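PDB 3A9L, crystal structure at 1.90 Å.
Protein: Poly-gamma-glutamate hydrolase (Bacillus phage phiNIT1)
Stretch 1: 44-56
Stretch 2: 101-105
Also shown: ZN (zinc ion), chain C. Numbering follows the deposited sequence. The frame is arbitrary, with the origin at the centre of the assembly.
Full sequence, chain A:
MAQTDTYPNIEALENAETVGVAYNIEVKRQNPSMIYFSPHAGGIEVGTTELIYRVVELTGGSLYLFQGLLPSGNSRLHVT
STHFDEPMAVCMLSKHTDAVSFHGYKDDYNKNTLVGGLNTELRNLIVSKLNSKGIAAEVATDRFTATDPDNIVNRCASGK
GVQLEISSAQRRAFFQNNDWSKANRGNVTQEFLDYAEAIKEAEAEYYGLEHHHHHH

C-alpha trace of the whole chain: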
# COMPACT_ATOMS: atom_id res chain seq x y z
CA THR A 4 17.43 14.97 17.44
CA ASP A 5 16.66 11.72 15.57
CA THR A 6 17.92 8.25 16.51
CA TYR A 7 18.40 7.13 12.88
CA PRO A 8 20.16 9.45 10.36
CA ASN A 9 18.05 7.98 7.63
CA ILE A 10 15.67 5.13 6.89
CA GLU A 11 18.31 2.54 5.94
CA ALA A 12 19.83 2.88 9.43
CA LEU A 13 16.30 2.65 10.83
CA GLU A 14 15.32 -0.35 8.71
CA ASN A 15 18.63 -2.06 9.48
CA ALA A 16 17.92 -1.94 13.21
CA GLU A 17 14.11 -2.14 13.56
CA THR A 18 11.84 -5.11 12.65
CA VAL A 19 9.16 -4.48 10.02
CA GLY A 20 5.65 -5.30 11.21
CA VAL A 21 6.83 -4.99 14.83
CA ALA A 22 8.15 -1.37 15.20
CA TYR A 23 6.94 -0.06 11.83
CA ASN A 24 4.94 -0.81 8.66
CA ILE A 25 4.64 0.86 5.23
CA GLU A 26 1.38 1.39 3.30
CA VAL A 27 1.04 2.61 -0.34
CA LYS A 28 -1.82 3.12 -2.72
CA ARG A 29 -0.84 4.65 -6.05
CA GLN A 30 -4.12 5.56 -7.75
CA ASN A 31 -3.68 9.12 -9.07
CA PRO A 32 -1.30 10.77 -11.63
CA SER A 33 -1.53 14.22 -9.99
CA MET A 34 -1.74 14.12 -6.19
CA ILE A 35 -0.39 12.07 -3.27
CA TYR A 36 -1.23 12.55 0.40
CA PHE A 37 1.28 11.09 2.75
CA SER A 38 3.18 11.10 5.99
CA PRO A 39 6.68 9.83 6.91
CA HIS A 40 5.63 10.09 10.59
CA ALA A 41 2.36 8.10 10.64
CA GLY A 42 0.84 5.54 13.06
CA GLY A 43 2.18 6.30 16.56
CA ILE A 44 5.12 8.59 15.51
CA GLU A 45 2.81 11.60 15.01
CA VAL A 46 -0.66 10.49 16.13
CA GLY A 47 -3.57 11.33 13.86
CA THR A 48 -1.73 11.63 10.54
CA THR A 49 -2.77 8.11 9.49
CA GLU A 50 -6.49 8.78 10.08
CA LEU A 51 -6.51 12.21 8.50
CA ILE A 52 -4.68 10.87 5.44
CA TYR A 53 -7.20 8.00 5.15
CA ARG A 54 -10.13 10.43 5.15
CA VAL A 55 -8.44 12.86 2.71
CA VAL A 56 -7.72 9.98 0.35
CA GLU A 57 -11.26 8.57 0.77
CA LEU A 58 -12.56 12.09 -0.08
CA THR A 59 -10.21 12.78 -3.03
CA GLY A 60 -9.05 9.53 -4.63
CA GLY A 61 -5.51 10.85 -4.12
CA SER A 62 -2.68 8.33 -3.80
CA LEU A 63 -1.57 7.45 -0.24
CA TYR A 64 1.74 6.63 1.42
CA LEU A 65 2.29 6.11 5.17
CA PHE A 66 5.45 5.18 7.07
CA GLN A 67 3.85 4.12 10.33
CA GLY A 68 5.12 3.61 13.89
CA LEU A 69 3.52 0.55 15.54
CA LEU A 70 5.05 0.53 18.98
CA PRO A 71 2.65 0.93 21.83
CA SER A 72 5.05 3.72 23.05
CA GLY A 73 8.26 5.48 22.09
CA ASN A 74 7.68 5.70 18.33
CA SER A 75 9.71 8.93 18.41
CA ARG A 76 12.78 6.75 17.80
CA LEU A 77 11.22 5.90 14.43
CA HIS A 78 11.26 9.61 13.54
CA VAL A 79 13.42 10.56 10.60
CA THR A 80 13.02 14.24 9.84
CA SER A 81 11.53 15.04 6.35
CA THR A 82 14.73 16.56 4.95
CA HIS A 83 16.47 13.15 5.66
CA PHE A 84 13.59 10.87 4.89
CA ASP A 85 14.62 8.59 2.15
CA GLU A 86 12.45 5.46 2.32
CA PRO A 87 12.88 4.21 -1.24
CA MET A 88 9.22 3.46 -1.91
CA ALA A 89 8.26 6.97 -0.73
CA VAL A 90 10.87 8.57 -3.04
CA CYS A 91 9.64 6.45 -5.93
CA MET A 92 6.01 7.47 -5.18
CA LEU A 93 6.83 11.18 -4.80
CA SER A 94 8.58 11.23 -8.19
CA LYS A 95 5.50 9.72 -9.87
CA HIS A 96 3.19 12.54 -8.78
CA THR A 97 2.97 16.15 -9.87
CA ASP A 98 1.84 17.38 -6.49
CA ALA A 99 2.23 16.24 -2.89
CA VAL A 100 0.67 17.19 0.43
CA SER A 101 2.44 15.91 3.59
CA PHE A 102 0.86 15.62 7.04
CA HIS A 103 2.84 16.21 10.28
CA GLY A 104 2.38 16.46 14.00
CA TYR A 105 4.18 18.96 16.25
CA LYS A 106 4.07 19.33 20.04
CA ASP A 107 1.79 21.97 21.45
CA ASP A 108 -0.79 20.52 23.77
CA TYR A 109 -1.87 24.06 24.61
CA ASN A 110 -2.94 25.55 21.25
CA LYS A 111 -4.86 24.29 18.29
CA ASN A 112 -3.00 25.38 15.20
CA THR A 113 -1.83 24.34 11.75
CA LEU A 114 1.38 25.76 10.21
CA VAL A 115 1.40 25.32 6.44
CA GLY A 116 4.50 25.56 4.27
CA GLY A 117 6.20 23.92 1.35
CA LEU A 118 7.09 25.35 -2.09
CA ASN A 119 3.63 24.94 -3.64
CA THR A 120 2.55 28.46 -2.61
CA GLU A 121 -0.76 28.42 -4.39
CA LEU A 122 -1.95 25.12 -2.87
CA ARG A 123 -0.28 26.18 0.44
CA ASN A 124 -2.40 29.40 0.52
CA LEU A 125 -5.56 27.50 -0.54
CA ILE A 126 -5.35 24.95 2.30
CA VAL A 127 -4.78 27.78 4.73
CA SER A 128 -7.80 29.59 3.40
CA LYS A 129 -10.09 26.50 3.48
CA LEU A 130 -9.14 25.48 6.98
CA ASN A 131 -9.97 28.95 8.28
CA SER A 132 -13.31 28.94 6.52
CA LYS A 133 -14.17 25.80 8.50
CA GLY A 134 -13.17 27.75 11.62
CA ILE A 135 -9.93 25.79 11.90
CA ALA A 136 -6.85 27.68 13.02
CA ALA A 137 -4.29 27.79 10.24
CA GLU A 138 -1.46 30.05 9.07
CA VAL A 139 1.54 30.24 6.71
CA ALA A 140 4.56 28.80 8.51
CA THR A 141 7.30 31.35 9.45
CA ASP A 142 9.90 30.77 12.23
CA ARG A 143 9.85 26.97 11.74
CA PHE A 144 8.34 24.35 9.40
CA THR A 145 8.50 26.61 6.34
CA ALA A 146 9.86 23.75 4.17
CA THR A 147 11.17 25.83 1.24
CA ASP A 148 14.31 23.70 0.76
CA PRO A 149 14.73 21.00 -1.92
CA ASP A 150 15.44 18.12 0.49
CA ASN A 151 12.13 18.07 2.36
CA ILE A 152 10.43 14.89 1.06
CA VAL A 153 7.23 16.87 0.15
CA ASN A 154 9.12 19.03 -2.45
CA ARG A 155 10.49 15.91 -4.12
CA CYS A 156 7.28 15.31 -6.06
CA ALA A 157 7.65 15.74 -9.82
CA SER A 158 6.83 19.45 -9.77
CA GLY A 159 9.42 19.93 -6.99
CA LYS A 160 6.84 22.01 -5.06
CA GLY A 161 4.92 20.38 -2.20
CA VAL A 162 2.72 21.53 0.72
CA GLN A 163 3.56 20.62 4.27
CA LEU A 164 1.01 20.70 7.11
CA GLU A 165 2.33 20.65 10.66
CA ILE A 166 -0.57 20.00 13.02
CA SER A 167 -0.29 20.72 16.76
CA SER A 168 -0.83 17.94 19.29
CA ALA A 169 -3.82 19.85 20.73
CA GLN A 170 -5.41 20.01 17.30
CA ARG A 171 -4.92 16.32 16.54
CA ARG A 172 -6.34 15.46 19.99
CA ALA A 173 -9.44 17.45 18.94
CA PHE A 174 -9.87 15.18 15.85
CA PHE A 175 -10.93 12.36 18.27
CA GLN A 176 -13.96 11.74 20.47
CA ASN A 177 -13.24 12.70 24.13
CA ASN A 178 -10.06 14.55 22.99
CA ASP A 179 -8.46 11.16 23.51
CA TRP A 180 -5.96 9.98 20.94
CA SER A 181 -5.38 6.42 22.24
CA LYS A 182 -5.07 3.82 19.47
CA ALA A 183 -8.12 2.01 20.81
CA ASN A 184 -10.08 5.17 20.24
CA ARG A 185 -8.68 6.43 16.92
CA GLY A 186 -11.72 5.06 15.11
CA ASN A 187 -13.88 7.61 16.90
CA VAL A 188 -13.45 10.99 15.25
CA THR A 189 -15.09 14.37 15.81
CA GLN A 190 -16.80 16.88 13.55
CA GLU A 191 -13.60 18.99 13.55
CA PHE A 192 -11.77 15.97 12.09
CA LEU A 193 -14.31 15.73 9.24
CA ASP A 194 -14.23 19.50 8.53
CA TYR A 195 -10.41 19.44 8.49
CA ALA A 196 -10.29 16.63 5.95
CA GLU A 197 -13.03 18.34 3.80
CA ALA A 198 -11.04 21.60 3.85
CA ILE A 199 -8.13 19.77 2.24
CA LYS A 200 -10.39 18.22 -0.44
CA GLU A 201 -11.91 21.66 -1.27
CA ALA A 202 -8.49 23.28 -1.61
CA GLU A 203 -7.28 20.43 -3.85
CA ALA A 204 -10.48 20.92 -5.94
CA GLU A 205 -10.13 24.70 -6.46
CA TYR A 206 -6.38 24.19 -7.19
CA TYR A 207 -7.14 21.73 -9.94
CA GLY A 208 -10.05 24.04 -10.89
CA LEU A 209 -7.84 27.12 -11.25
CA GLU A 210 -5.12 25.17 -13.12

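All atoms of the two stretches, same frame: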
# COMPACT_ATOMS: atom_id res chain seq x y z
N ILE A 44 4.07 7.54 15.53
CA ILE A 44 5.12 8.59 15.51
C ILE A 44 4.52 10.01 15.70
O ILE A 44 4.92 10.76 16.63
CB ILE A 44 6.04 8.53 14.25
CG1 ILE A 44 6.45 7.09 13.92
CG2 ILE A 44 7.28 9.44 14.42
CD1 ILE A 44 6.92 6.88 12.48
N GLU A 45 3.59 10.39 14.83
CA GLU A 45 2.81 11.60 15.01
C GLU A 45 1.32 11.30 14.89
O GLU A 45 0.77 11.26 13.76
CB GLU A 45 3.21 12.68 14.01
CG GLU A 45 4.50 13.37 14.47
CD GLU A 45 5.34 13.92 13.35
OE1 GLU A 45 4.79 14.25 12.27
OE2 GLU A 45 6.57 14.06 13.56
N VAL A 46 0.69 11.08 16.05
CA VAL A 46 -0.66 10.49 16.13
C VAL A 46 -1.70 11.35 15.48
O VAL A 46 -1.76 12.57 15.71
CB VAL A 46 -1.05 10.09 17.57
CG1 VAL A 46 -2.51 9.60 17.65
CG2 VAL A 46 -0.12 8.98 18.08
N GLY A 47 -2.49 10.70 14.61
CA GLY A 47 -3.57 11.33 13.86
C GLY A 47 -3.33 11.54 12.38
O GLY A 47 -4.28 11.80 11.61
N THR A 48 -2.07 11.51 11.96
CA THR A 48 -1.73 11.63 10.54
C THR A 48 -2.30 10.48 9.69
O THR A 48 -2.80 10.70 8.58
CB THR A 48 -0.19 11.69 10.34
OG1 THR A 48 0.41 10.70 11.15
CG2 THR A 48 0.35 13.05 10.76
N THR A 49 -2.20 9.26 10.20
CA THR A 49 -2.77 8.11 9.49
C THR A 49 -4.24 8.31 9.17
O THR A 49 -4.65 8.11 8.03
CB THR A 49 -2.63 6.81 10.33
OG1 THR A 49 -1.27 6.43 10.37
CG2 THR A 49 -3.44 5.66 9.71
N GLU A 50 -5.01 8.75 10.18
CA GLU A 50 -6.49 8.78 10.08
C GLU A 50 -6.92 9.95 9.21
O GLU A 50 -7.88 9.85 8.44
CB GLU A 50 -7.14 8.88 11.47
CG GLU A 50 -6.92 7.60 12.36
CD GLU A 50 -5.54 7.46 13.01
OE1 GLU A 50 -4.86 8.47 13.28
OE2 GLU A 50 -5.13 6.30 13.26
N LEU A 51 -6.21 11.06 9.34
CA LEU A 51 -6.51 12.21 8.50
C LEU A 51 -6.15 11.89 7.07
O LEU A 51 -6.87 12.29 6.19
CB LEU A 51 -5.82 13.48 9.00
CG LEU A 51 -5.92 14.71 8.08
CD1 LEU A 51 -7.39 15.19 7.93
CD2 LEU A 51 -5.00 15.81 8.53
N ILE A 52 -5.05 11.19 6.83
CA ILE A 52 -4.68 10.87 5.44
C ILE A 52 -5.71 9.92 4.82
O ILE A 52 -6.07 10.06 3.65
CB ILE A 52 -3.27 10.34 5.33
CG1 ILE A 52 -2.29 11.52 5.34
CG2 ILE A 52 -3.11 9.47 4.08
CD1 ILE A 52 -0.93 11.18 5.79
N TYR A 53 -6.18 8.96 5.61
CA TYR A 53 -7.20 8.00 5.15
C TYR A 53 -8.45 8.71 4.64
O TYR A 53 -8.95 8.39 3.55
CB TYR A 53 -7.60 7.07 6.28
CG TYR A 53 -6.73 5.85 6.39
CD1 TYR A 53 -5.35 5.94 6.26
CD2 TYR A 53 -7.29 4.62 6.65
CE1 TYR A 53 -4.56 4.82 6.37
CE2 TYR A 53 -6.51 3.50 6.76
CZ TYR A 53 -5.15 3.60 6.62
OH TYR A 53 -4.39 2.47 6.73
N ARG A 54 -8.94 9.65 5.44
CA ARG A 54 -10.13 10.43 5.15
C ARG A 54 -9.90 11.36 3.93
O ARG A 54 -10.78 11.48 3.06
CB ARG A 54 -10.52 11.25 6.40
CG ARG A 54 -11.88 12.01 6.35
CD ARG A 54 -13.06 11.01 6.23
NE ARG A 54 -14.31 11.70 6.00
CZ ARG A 54 -15.36 11.16 5.40
NH1 ARG A 54 -15.30 9.91 4.95
NH2 ARG A 54 -16.47 11.87 5.23
N VAL A 55 -8.74 12.02 3.87
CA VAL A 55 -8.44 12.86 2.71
C VAL A 55 -8.38 12.06 1.40
O VAL A 55 -8.80 12.52 0.32
CB VAL A 55 -7.13 13.71 2.89
CG1 VAL A 55 -6.81 14.46 1.60
CG2 VAL A 55 -7.32 14.72 3.99
N VAL A 56 -7.82 10.87 1.50
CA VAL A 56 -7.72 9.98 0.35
C VAL A 56 -9.11 9.43 -0.03
O VAL A 56 -9.44 9.33 -1.23
CB VAL A 56 -6.69 8.86 0.64
CG1 VAL A 56 -6.84 7.67 -0.34
CG2 VAL A 56 -5.30 9.45 0.56
N SER A 101 1.93 16.77 2.49
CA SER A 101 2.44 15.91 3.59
C SER A 101 1.75 16.29 4.89
O SER A 101 1.40 17.42 5.07
CB SER A 101 3.93 16.06 3.75
OG SER A 101 4.29 17.39 4.09
N PHE A 102 1.55 15.33 5.79
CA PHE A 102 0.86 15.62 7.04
C PHE A 102 1.74 15.30 8.27
O PHE A 102 2.17 14.16 8.44
CB PHE A 102 -0.47 14.87 7.12
CG PHE A 102 -1.45 15.23 6.03
CD1 PHE A 102 -1.34 14.67 4.75
CD2 PHE A 102 -2.46 16.13 6.29
CE1 PHE A 102 -2.26 15.02 3.73
CE2 PHE A 102 -3.39 16.47 5.29
CZ PHE A 102 -3.27 15.92 4.01
N HIS A 103 1.91 16.29 9.13
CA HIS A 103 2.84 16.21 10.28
C HIS A 103 2.22 16.58 11.58
O HIS A 103 1.21 17.30 11.64
CB HIS A 103 4.07 17.07 10.05
CG HIS A 103 5.02 16.50 9.04
ND1 HIS A 103 6.08 15.70 9.41
CD2 HIS A 103 5.06 16.58 7.69
CE1 HIS A 103 6.73 15.32 8.32
NE2 HIS A 103 6.13 15.84 7.27
N GLY A 104 2.83 16.08 12.65
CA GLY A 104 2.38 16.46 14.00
C GLY A 104 3.49 17.19 14.77
O GLY A 104 4.63 16.74 14.78
N TYR A 105 3.16 18.31 15.41
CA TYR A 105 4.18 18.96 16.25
C TYR A 105 3.60 19.13 17.64
O TYR A 105 2.38 19.11 17.80
CB TYR A 105 4.71 20.29 15.62
CG TYR A 105 3.77 21.48 15.75
CD1 TYR A 105 3.83 22.33 16.85
CD2 TYR A 105 2.81 21.75 14.76
CE1 TYR A 105 2.96 23.42 16.97
CE2 TYR A 105 1.94 22.85 14.86
CZ TYR A 105 2.02 23.68 15.97
OH TYR A 105 1.16 24.75 16.08
ZN ZN C . 6.73 15.02 11.28
O HOH W 1 6.46 16.99 12.40

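Strand 101-105 runs nearly antiparallel to helix 48-56, at 153° with the axes 8.7 Å apart at closest approach, and the loop ahead of the helix lies beside the strand's end. As in any extended strand, successive side chains alternate. Ser101 turns its CB away from the helix and takes no part in the contact.

Phe102 follows, pointing toward the helix and carrying most of the apolar packing. Its ring, held at chi1 m, meets three helix residues within van der Waals range: Leu51 CD2 lies 3.4 Å from Phe102 CD2, Ile52 CG1 lies 3.3 Å from Phe102 CD1, and Val55 CG2 reaches Phe102 CZ at 4.2 Å. Leu51 and Val55 are one helical turn apart and both point toward the strand; Ile52 starts sideways, but its end comes nearer. One aromatic residue thus spans a full turn of helix. At its backbone, Thr48 CG2 packs 3.2 Å from Phe102 O. The hydroxyl of Thr48 is spent elsewhere: in the p rotamer, Thr48 OG1 donates to Glu45 O at 2.7 Å, tying the first helical residue back across the type II turn from Glu45 to Thr48. Gly47, inside that turn and at the N-cap, has phi/psi of 107/-19, where a CB would be jammed against the preceding carbonyl O.

His103 continues the alternation: its side chain points away overall, yet its ring still meets Glu45 through the zinc ion. His103 ND1 binds ZN at 2.1 Å, while Glu45 OE1 and Glu45 OE2 bind ZN at 2.3 Å and 2.5 Å, so the carboxylate is bidentate. Glu45 OE1 and His103 ND1 are 3.5 Å apart as fellow ligands, not as a hydrogen-bonded pair. Two further ligand atoms come from elsewhere in the structure.

Gly104 is where backbone meets carboxylate. Gly104 N donates to Glu45 OE1 at 2.7 Å with an N-H...O angle of 174°, almost straight, so the same oxygen that binds the metal is also fixed by the strand. The close approach depends on a bare CA: the CA atoms of Glu45 and Gly104 are 5.0 Å apart, and an ideal CB on Gly104 would point toward the loop and clash with Glu45 CB at 2.9 Å. On its carbonyl side, Gly104 O accepts a hydrogen bond at 3.0 Å from water 1 O, which itself binds ZN at 2.3 Å. The strand backbone therefore steadies two zinc ligands at one residue.

Tyr105 points away again, and the contact ends there.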